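Long-range contacts in beta-n-acetylhexosaminidase (Streptococcus pneumoniae, PDB 4AZI), which hydrolyses terminal beta-linked N-acetylhexosamine residues as a family 20 exo-glycosidase, one of the catalytic modules of pneumococcal StrH: residues G18-T23 / D86-A91; I176-T181 / Q223-N228. The protein carries 2 engineered substitutions. All coordinates share one frame; numbering follows the deposited sequence.

Contact 1: residues G18-T23 / D86-A91; sequences GRKYFT and DPNGTA. With OAN (O-(2-acetamido-2-deoxy D-glucopyranosylidene) amino-N-phenylcarbamate), chain C.
Asp86 reaches across to the backbone of Tyr21 and opens the contact with a nearly straight hydrogen bond, Tyr21 N to Asp86 OD2 at 3.1 Å (161° at the hydrogen), the donor lying above the carboxylate plane. The other oxygen turns back on its own loop: Asn88 N donates to Asp86 OD1 at 2.8 Å, an Asx turn set within a type I turn from Asp86 to Gly89. One carboxylate therefore shapes its own turn and holds the facing loop. The backbone O of Asn88 lies 3.2 Å from Tyr21 CE2, while its ND2 donates to a water that also accepts from Lys20 NZ and donates to Tyr21 O and Asp86 OD2; the ammonium has direct partners in the carbonyls of Pro333 and Ala335. Gly89 CA lies over one face of Tyr21, 3.7 Å from the ring centroid, a CH-pi contact; a CB here would run into Tyr21 CE2. CG anti to the backbone N (chi1 -178°) carries the ring across to the 86-91 loop. Thr90 N comes within 3.5 Å of Tyr21 CD1, Ala91 C lies at the ring edge, and a water accepts from Tyr21 OH and donates to Ala91 O. Residues 18-23 follow the first barrel strand, 10-16, and carry Arg19 of the inhibitor pocket: its NH2 donates to inhibitor OAJ at 2.8 Å, and Asp16 and Asp49 form salt bridges with its guanidinium. The contact joins this loop, whose Thr23 N-caps helix 24-37, to the connection between helices 69-83 and 94-106, with Thr90 resting on helix 69-83.

Contact 2: residues I176-T181 / Q223-N228; sequences IFNFGT and QPMAFN. With OAN (O-(2-acetamido-2-deoxy D-glucopyranosylidene) amino-N-phenylcarbamate), chain C.
The strands through Ile176-Asn178 and Gln223-Met225 run side by side and parallel, their axes 4.6 Å apart at closest and inclined by 33°, with Phe177 hydrogen-bonded through N to Gln223 O and through O to Met225 N, and Phe179 N to Met225 O. Ile176 CG2 meets Met225 CB at 3.8 Å on the face that also carries Asn178. The Met225 chain bends at its last torsion, bringing CE against CB and ND2 of Asn178. The amide oxygen of Asn178, OD1, lies only 3.0 Å from Met225 O; each of these two acceptors takes a different N-H, Asn178 OD1 that of Gly180 in an Asx turn and Met225 O that of Phe179. Asn178 ND2, hydrogen-bonded to His43 NE2, lies 3.7 Å from Phe227 CZ, its amide plane turned 70° from the ring. Phe179 is rotated with CG between the backbone N and carbonyl carbon (chi1 63°), which brings its ring alongside Pro224, whose CB touches the edge, and over Ala226 CB, which sits toward the rim of one face. Farther along, Gly180 O takes two hydrogen bonds, from Phe227 N at 2.9 Å and from Thr181 OG1, and a water bridges Thr181 OG1 and Phe227 O. The inhibitor's acetamido methyl, CAH, stands 3.7 Å above the Phe227 ring, over its centre, so this strand end forms part of the floor beneath the acetamido group. These are two adjacent staves of the TIM barrel, flanked by strands 110-117 and 246-249, with helix 203-219 covering the side of Phe179 and Pro224.

From the N terminus, the chain leaves strand 10-16 and enters contact 1, which closes when residues 86-91 return after strand 41-45 and helix 69-83, before helix 94-106 leads on to strand 110-117. Contact 2 opens only later, at strand 176-180, and closes at strand 223-227 after a largely helical excursion that includes helix 203-219, a beta-alpha-beta crossover of the barrel. The two closures lie in series, neither nesting nor crossing. The centres of contact 1 and contact 2 are about 22 Å apart. Contact 1 ties the loop after the first barrel strand to an interhelical connection, contact 2 the barrel wall. The bound inhibitor connects them, meeting Arg19 through its sugar hydroxyls and Phe227 through its acetamido methyl.

Contact 1: residues G18-T23 / D86-A91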
loop_
_atom_site.group_PDB
_atom_site.type_symbol
_atom_site.label_atom_id
_atom_site.label_comp_id
_atom_site.label_asym_id
_atom_site.label_seq_id
_atom_site.Cartn_x
_atom_site.Cartn_y
_atom_site.Cartn_z
ATOM N N GLY A 18 1.472 -2.815 9.332
ATOM C CA GLY A 18 2.874 -2.929 9.690
ATOM C C GLY A 18 3.090 -2.531 11.134
ATOM O O GLY A 18 3.673 -3.286 11.912
ATOM N N ARG A 19 2.619 -1.343 11.502
ATOM C CA ARG A 19 2.750 -0.889 12.880
ATOM C C ARG A 19 1.800 -1.659 13.801
ATOM O O ARG A 19 2.121 -1.918 14.969
ATOM C CB ARG A 19 2.464 0.611 12.984
ATOM C CG ARG A 19 3.497 1.500 12.314
ATOM C CD ARG A 19 3.195 2.955 12.640
ATOM N NE ARG A 19 4.171 3.892 12.078
ATOM C CZ ARG A 19 4.001 4.584 10.953
ATOM N NH1 ARG A 19 2.897 4.433 10.228
ATOM N NH2 ARG A 19 4.941 5.429 10.547
ATOM N N LYS A 20 0.640 -2.027 13.266
ATOM C CA LYS A 20 -0.441 -2.587 14.080
ATOM C C LYS A 20 -0.948 -3.912 13.510
ATOM O O LYS A 20 -1.054 -4.071 12.290
ATOM C CB LYS A 20 -1.578 -1.570 14.181
ATOM C CG LYS A 20 -2.696 -1.921 15.151
ATOM C CD LYS A 20 -3.713 -0.787 15.212
ATOM C CE LYS A 20 -4.964 -1.196 15.985
ATOM N NZ LYS A 20 -4.657 -1.469 17.412
ATOM N N TYR A 21 -1.262 -4.860 14.395
ATOM C CA TYR A 21 -1.776 -6.162 13.964
ATOM C C TYR A 21 -3.242 -6.063 13.553
ATOM O O TYR A 21 -4.059 -5.466 14.259
ATOM C CB TYR A 21 -1.575 -7.241 15.046
ATOM C CG TYR A 21 -2.051 -8.625 14.635
ATOM C CD1 TYR A 21 -1.229 -9.481 13.899
ATOM C CD2 TYR A 21 -3.326 -9.073 14.979
ATOM C CE1 TYR A 21 -1.668 -10.744 13.515
ATOM C CE2 TYR A 21 -3.776 -10.333 14.600
ATOM C CZ TYR A 21 -2.948 -11.164 13.868
ATOM O OH TYR A 21 -3.403 -12.416 13.491
ATOM N N PHE A 22 -3.557 -6.636 12.397
ATOM C CA PHE A 22 -4.935 -6.816 11.946
ATOM C C PHE A 22 -5.155 -8.312 11.740
ATOM O O PHE A 22 -4.322 -8.984 11.130
ATOM C CB PHE A 22 -5.194 -6.084 10.619
ATOM C CG PHE A 22 -5.370 -4.593 10.752
ATOM C CD1 PHE A 22 -4.273 -3.756 10.900
ATOM C CD2 PHE A 22 -6.640 -4.020 10.705
ATOM C CE1 PHE A 22 -4.433 -2.381 11.023
ATOM C CE2 PHE A 22 -6.806 -2.643 10.827
ATOM C CZ PHE A 22 -5.695 -1.823 10.983
ATOM N N THR A 23 -6.265 -8.843 12.240
ATOM C CA THR A 23 -6.555 -10.260 12.032
ATOM C C THR A 23 -6.989 -10.462 10.594
ATOM O O THR A 23 -7.493 -9.529 9.957
ATOM C CB THR A 23 -7.695 -10.779 12.942
ATOM O OG1 THR A 23 -8.937 -10.215 12.509
ATOM C CG2 THR A 23 -7.445 -10.426 14.400
ATOM N N ASP A 86 1.929 -5.805 20.312
ATOM C CA ASP A 86 0.476 -5.785 20.168
ATOM C C ASP A 86 -0.186 -6.989 20.829
ATOM O O ASP A 86 0.126 -8.126 20.481
ATOM C CB ASP A 86 0.109 -5.748 18.682
ATOM C CG ASP A 86 -1.311 -5.281 18.437
ATOM O OD1 ASP A 86 -2.214 -5.636 19.217
ATOM O OD2 ASP A 86 -1.526 -4.560 17.450
ATOM N N PRO A 87 -1.107 -6.740 21.783
ATOM C CA PRO A 87 -1.839 -7.830 22.431
ATOM C C PRO A 87 -2.720 -8.637 21.464
ATOM O O PRO A 87 -2.997 -9.800 21.729
ATOM C CB PRO A 87 -2.712 -7.111 23.472
ATOM C CG PRO A 87 -2.069 -5.776 23.676
ATOM C CD PRO A 87 -1.459 -5.423 22.353
ATOM N N ASN A 88 -3.136 -8.025 20.355
ATOM C CA ASN A 88 -4.026 -8.673 19.377
ATOM C C ASN A 88 -3.341 -9.720 18.494
ATOM O O ASN A 88 -4.010 -10.516 17.830
ATOM C CB ASN A 88 -4.704 -7.620 18.485
ATOM C CG ASN A 88 -5.612 -6.680 19.262
ATOM O OD1 ASN A 88 -6.109 -7.016 20.340
ATOM N ND2 ASN A 88 -5.841 -5.493 18.709
ATOM N N GLY A 89 -2.013 -9.712 18.482
ATOM C CA GLY A 89 -1.238 -10.637 17.654
ATOM C C GLY A 89 0.037 -9.990 17.151
ATOM O O GLY A 89 0.279 -8.806 17.399
ATOM N N THR A 90 0.852 -10.764 16.438
ATOM C CA THR A 90 2.165 -10.297 16.013
ATOM C C THR A 90 2.312 -10.259 14.500
ATOM O O THR A 90 2.669 -9.223 13.941
ATOM C CB THR A 90 3.307 -11.151 16.610
ATOM O OG1 THR A 90 3.169 -11.221 18.033
ATOM C CG2 THR A 90 4.673 -10.544 16.272
ATOM N N ALA A 91 2.057 -11.387 13.843
ATOM C CA ALA A 91 2.298 -11.498 12.412
ATOM C C ALA A 91 1.288 -12.402 11.732
ATOM O O ALA A 91 0.833 -13.397 12.305
ATOM C CB ALA A 91 3.716 -11.991 12.137
HETATM C CAH OAN C . 4.509 7.928 3.097
HETATM C CAG OAN C . 3.881 8.364 4.430
HETATM O OAN OAN C . 2.738 8.798 4.458
HETATM N NAI OAN C . 4.667 8.242 5.501
HETATM C CAB OAN C . 4.270 8.585 6.883
HETATM C CAC OAN C . 3.507 7.415 7.504
HETATM O OAJ OAN C . 4.442 6.450 8.003
HETATM C CAD OAN C . 2.601 7.884 8.634
HETATM O OAK OAN C . 1.955 6.737 9.168
HETATM C CAE OAN C . 1.550 8.854 8.072
HETATM C CAF OAN C . 0.599 9.444 9.118
HETATM O OAM OAN C . 1.319 10.276 10.034
HETATM O OAL OAN C . 2.140 9.958 7.335
HETATM C CAA OAN C . 3.451 9.892 6.949
HETATM N NAY OAN C . 4.022 11.026 6.603
HETATM O OAQ OAN C . 3.241 12.140 6.689
HETATM C CAP OAN C . 3.923 13.286 6.986
HETATM O OAR OAN C . 3.324 14.362 7.017
HETATM N NAO OAN C . 5.236 13.159 7.236
HETATM C CAS OAN C . 6.079 14.168 7.504
HETATM C CAT OAN C . 7.254 14.253 6.757
HETATM C CAU OAN C . 8.171 15.277 6.993
HETATM C CAV OAN C . 7.914 16.227 7.980
HETATM C CAW OAN C . 6.737 16.149 8.737
HETATM C CAX OAN C . 5.820 15.120 8.503
HETATM O O HOH W 1 -3.406 -3.268 19.757
HETATM O O HOH W 2 -4.274 -4.450 16.821
HETATM O O HOH W 3 -1.824 -14.312 12.373
#

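Contact 2: residues I176-T181 / Q223-N228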
loop_
_atom_site.group_PDB
_atom_site.type_symbol
_atom_site.label_atom_id
_atom_site.label_comp_id
_atom_site.label_asym_id
_atom_site.label_seq_id
_atom_site.Cartn_x
_atom_site.Cartn_y
_atom_site.Cartn_z
ATOM N N ILE A 176 1.439 -5.618 -8.165
ATOM C CA ILE A 176 2.294 -4.531 -7.664
ATOM C C ILE A 176 3.011 -4.912 -6.372
ATOM O O ILE A 176 2.487 -5.669 -5.576
ATOM C CB ILE A 176 1.505 -3.210 -7.483
ATOM C CG1 ILE A 176 0.926 -2.741 -8.824
ATOM C CG2 ILE A 176 2.404 -2.105 -6.918
ATOM C CD1 ILE A 176 -0.259 -1.793 -8.732
ATOM N N PHE A 177 4.228 -4.407 -6.196
ATOM C CA PHE A 177 4.944 -4.529 -4.921
ATOM C C PHE A 177 5.495 -3.169 -4.504
ATOM O O PHE A 177 6.288 -2.563 -5.229
ATOM C CB PHE A 177 6.083 -5.562 -5.009
ATOM C CG PHE A 177 6.706 -5.908 -3.674
ATOM C CD1 PHE A 177 7.775 -5.165 -3.172
ATOM C CD2 PHE A 177 6.219 -6.983 -2.913
ATOM C CE1 PHE A 177 8.347 -5.483 -1.940
ATOM C CE2 PHE A 177 6.796 -7.306 -1.692
ATOM C CZ PHE A 177 7.863 -6.555 -1.206
ATOM N N ASN A 178 5.073 -2.690 -3.335
ATOM C CA ASN A 178 5.546 -1.408 -2.811
ATOM C C ASN A 178 6.738 -1.577 -1.864
ATOM O O ASN A 178 6.579 -2.113 -0.762
ATOM C CB ASN A 178 4.410 -0.663 -2.092
ATOM C CG ASN A 178 4.786 0.767 -1.710
ATOM O OD1 ASN A 178 5.850 1.273 -2.077
ATOM N ND2 ASN A 178 3.899 1.432 -0.964
ATOM N N PHE A 179 7.912 -1.112 -2.299
ATOM C CA PHE A 179 9.139 -1.140 -1.475
ATOM C C PHE A 179 9.377 0.113 -0.612
ATOM O O PHE A 179 10.358 0.190 0.142
ATOM C CB PHE A 179 10.402 -1.571 -2.278
ATOM C CG PHE A 179 10.799 -0.658 -3.412
ATOM C CD1 PHE A 179 11.639 0.433 -3.192
ATOM C CD2 PHE A 179 10.427 -0.946 -4.726
ATOM C CE1 PHE A 179 12.043 1.249 -4.239
ATOM C CE2 PHE A 179 10.835 -0.128 -5.779
ATOM C CZ PHE A 179 11.642 0.967 -5.537
ATOM N N GLY A 180 8.468 1.082 -0.717
ATOM C CA GLY A 180 8.383 2.180 0.245
ATOM C C GLY A 180 9.394 3.282 0.021
ATOM O O GLY A 180 9.279 4.037 -0.937
ATOM N N THR A 181 10.373 3.354 0.932
ATOM C CA THR A 181 11.519 4.288 0.916
ATOM C C THR A 181 11.225 5.692 1.455
ATOM O O THR A 181 12.079 6.579 1.371
ATOM C CB THR A 181 12.294 4.350 -0.439
ATOM O OG1 THR A 181 11.541 5.089 -1.408
ATOM C CG2 THR A 181 12.584 2.960 -0.974
ATOM N N GLN A 223 5.315 -5.161 -10.722
ATOM C CA GLN A 223 5.451 -3.720 -10.997
ATOM C C GLN A 223 5.959 -3.013 -9.741
ATOM O O GLN A 223 5.286 -3.067 -8.701
ATOM C CB GLN A 223 4.099 -3.122 -11.424
ATOM C CG GLN A 223 4.054 -1.595 -11.470
ATOM C CD GLN A 223 5.020 -1.006 -12.490
ATOM O OE1 GLN A 223 5.920 -0.217 -12.147
ATOM N NE2 GLN A 223 4.840 -1.378 -13.744
ATOM N N PRO A 224 7.127 -2.336 -9.820
ATOM C CA PRO A 224 7.593 -1.702 -8.583
ATOM C C PRO A 224 6.810 -0.435 -8.234
ATOM O O PRO A 224 6.305 0.251 -9.115
ATOM C CB PRO A 224 9.075 -1.397 -8.857
ATOM C CG PRO A 224 9.208 -1.374 -10.338
ATOM C CD PRO A 224 8.119 -2.233 -10.912
ATOM N N MET A 225 6.654 -0.183 -6.941
ATOM C CA MET A 225 6.067 1.053 -6.470
ATOM C C MET A 225 6.896 1.530 -5.294
ATOM O O MET A 225 7.427 0.716 -4.536
ATOM C CB MET A 225 4.603 0.847 -6.054
ATOM C CG MET A 225 3.891 2.156 -5.717
ATOM S SD MET A 225 2.094 2.069 -5.596
ATOM C CE MET A 225 1.858 1.204 -4.053
ATOM N N ALA A 226 7.025 2.849 -5.162
ATOM C CA ALA A 226 7.690 3.460 -4.012
ATOM C C ALA A 226 7.012 4.784 -3.683
ATOM O O ALA A 226 6.335 5.357 -4.533
ATOM C CB ALA A 226 9.166 3.686 -4.315
ATOM N N PHE A 227 7.196 5.274 -2.460
ATOM C CA PHE A 227 6.732 6.616 -2.116
ATOM C C PHE A 227 7.635 7.647 -2.779
ATOM O O PHE A 227 8.768 7.350 -3.138
ATOM C CB PHE A 227 6.664 6.825 -0.606
ATOM C CG PHE A 227 5.657 5.955 0.070
ATOM C CD1 PHE A 227 4.303 6.075 -0.229
ATOM C CD2 PHE A 227 6.059 5.000 0.989
ATOM C CE1 PHE A 227 3.371 5.258 0.380
ATOM C CE2 PHE A 227 5.134 4.183 1.606
ATOM C CZ PHE A 227 3.790 4.305 1.296
ATOM N N ASN A 228 7.123 8.856 -2.957
ATOM C CA ASN A 228 7.824 9.843 -3.776
ATOM C C ASN A 228 9.058 10.479 -3.138
ATOM O O ASN A 228 9.922 10.965 -3.858
ATOM C CB ASN A 228 6.854 10.936 -4.238
ATOM C CG ASN A 228 6.243 11.692 -3.082
ATOM O OD1 ASN A 228 5.313 11.215 -2.436
ATOM N ND2 ASN A 228 6.762 12.885 -2.820
HETATM C CAH OAN C . 4.509 7.928 3.097
HETATM C CAG OAN C . 3.881 8.364 4.430
HETATM O OAN OAN C . 2.738 8.798 4.458
HETATM N NAI OAN C . 4.667 8.242 5.501
HETATM C CAB OAN C . 4.270 8.585 6.883
HETATM C CAC OAN C . 3.507 7.415 7.504
HETATM O OAJ OAN C . 4.442 6.450 8.003
HETATM C CAD OAN C . 2.601 7.884 8.634
HETATM O OAK OAN C . 1.955 6.737 9.168
HETATM C CAE OAN C . 1.550 8.854 8.072
HETATM C CAF OAN C . 0.599 9.444 9.118
HETATM O OAM OAN C . 1.319 10.276 10.034
HETATM O OAL OAN C . 2.140 9.958 7.335
HETATM C CAA OAN C . 3.451 9.892 6.949
HETATM N NAY OAN C . 4.022 11.026 6.603
HETATM O OAQ OAN C . 3.241 12.140 6.689
HETATM C CAP OAN C . 3.923 13.286 6.986
HETATM O OAR OAN C . 3.324 14.362 7.017
HETATM N NAO OAN C . 5.236 13.159 7.236
HETATM C CAS OAN C . 6.079 14.168 7.504
HETATM C CAT OAN C . 7.254 14.253 6.757
HETATM C CAU OAN C . 8.171 15.277 6.993
HETATM C CAV OAN C . 7.914 16.227 7.980
HETATM C CAW OAN C . 6.737 16.149 8.737
HETATM C CAX OAN C . 5.820 15.120 8.503
HETATM O O HOH W 4 10.548 7.772 -1.052
#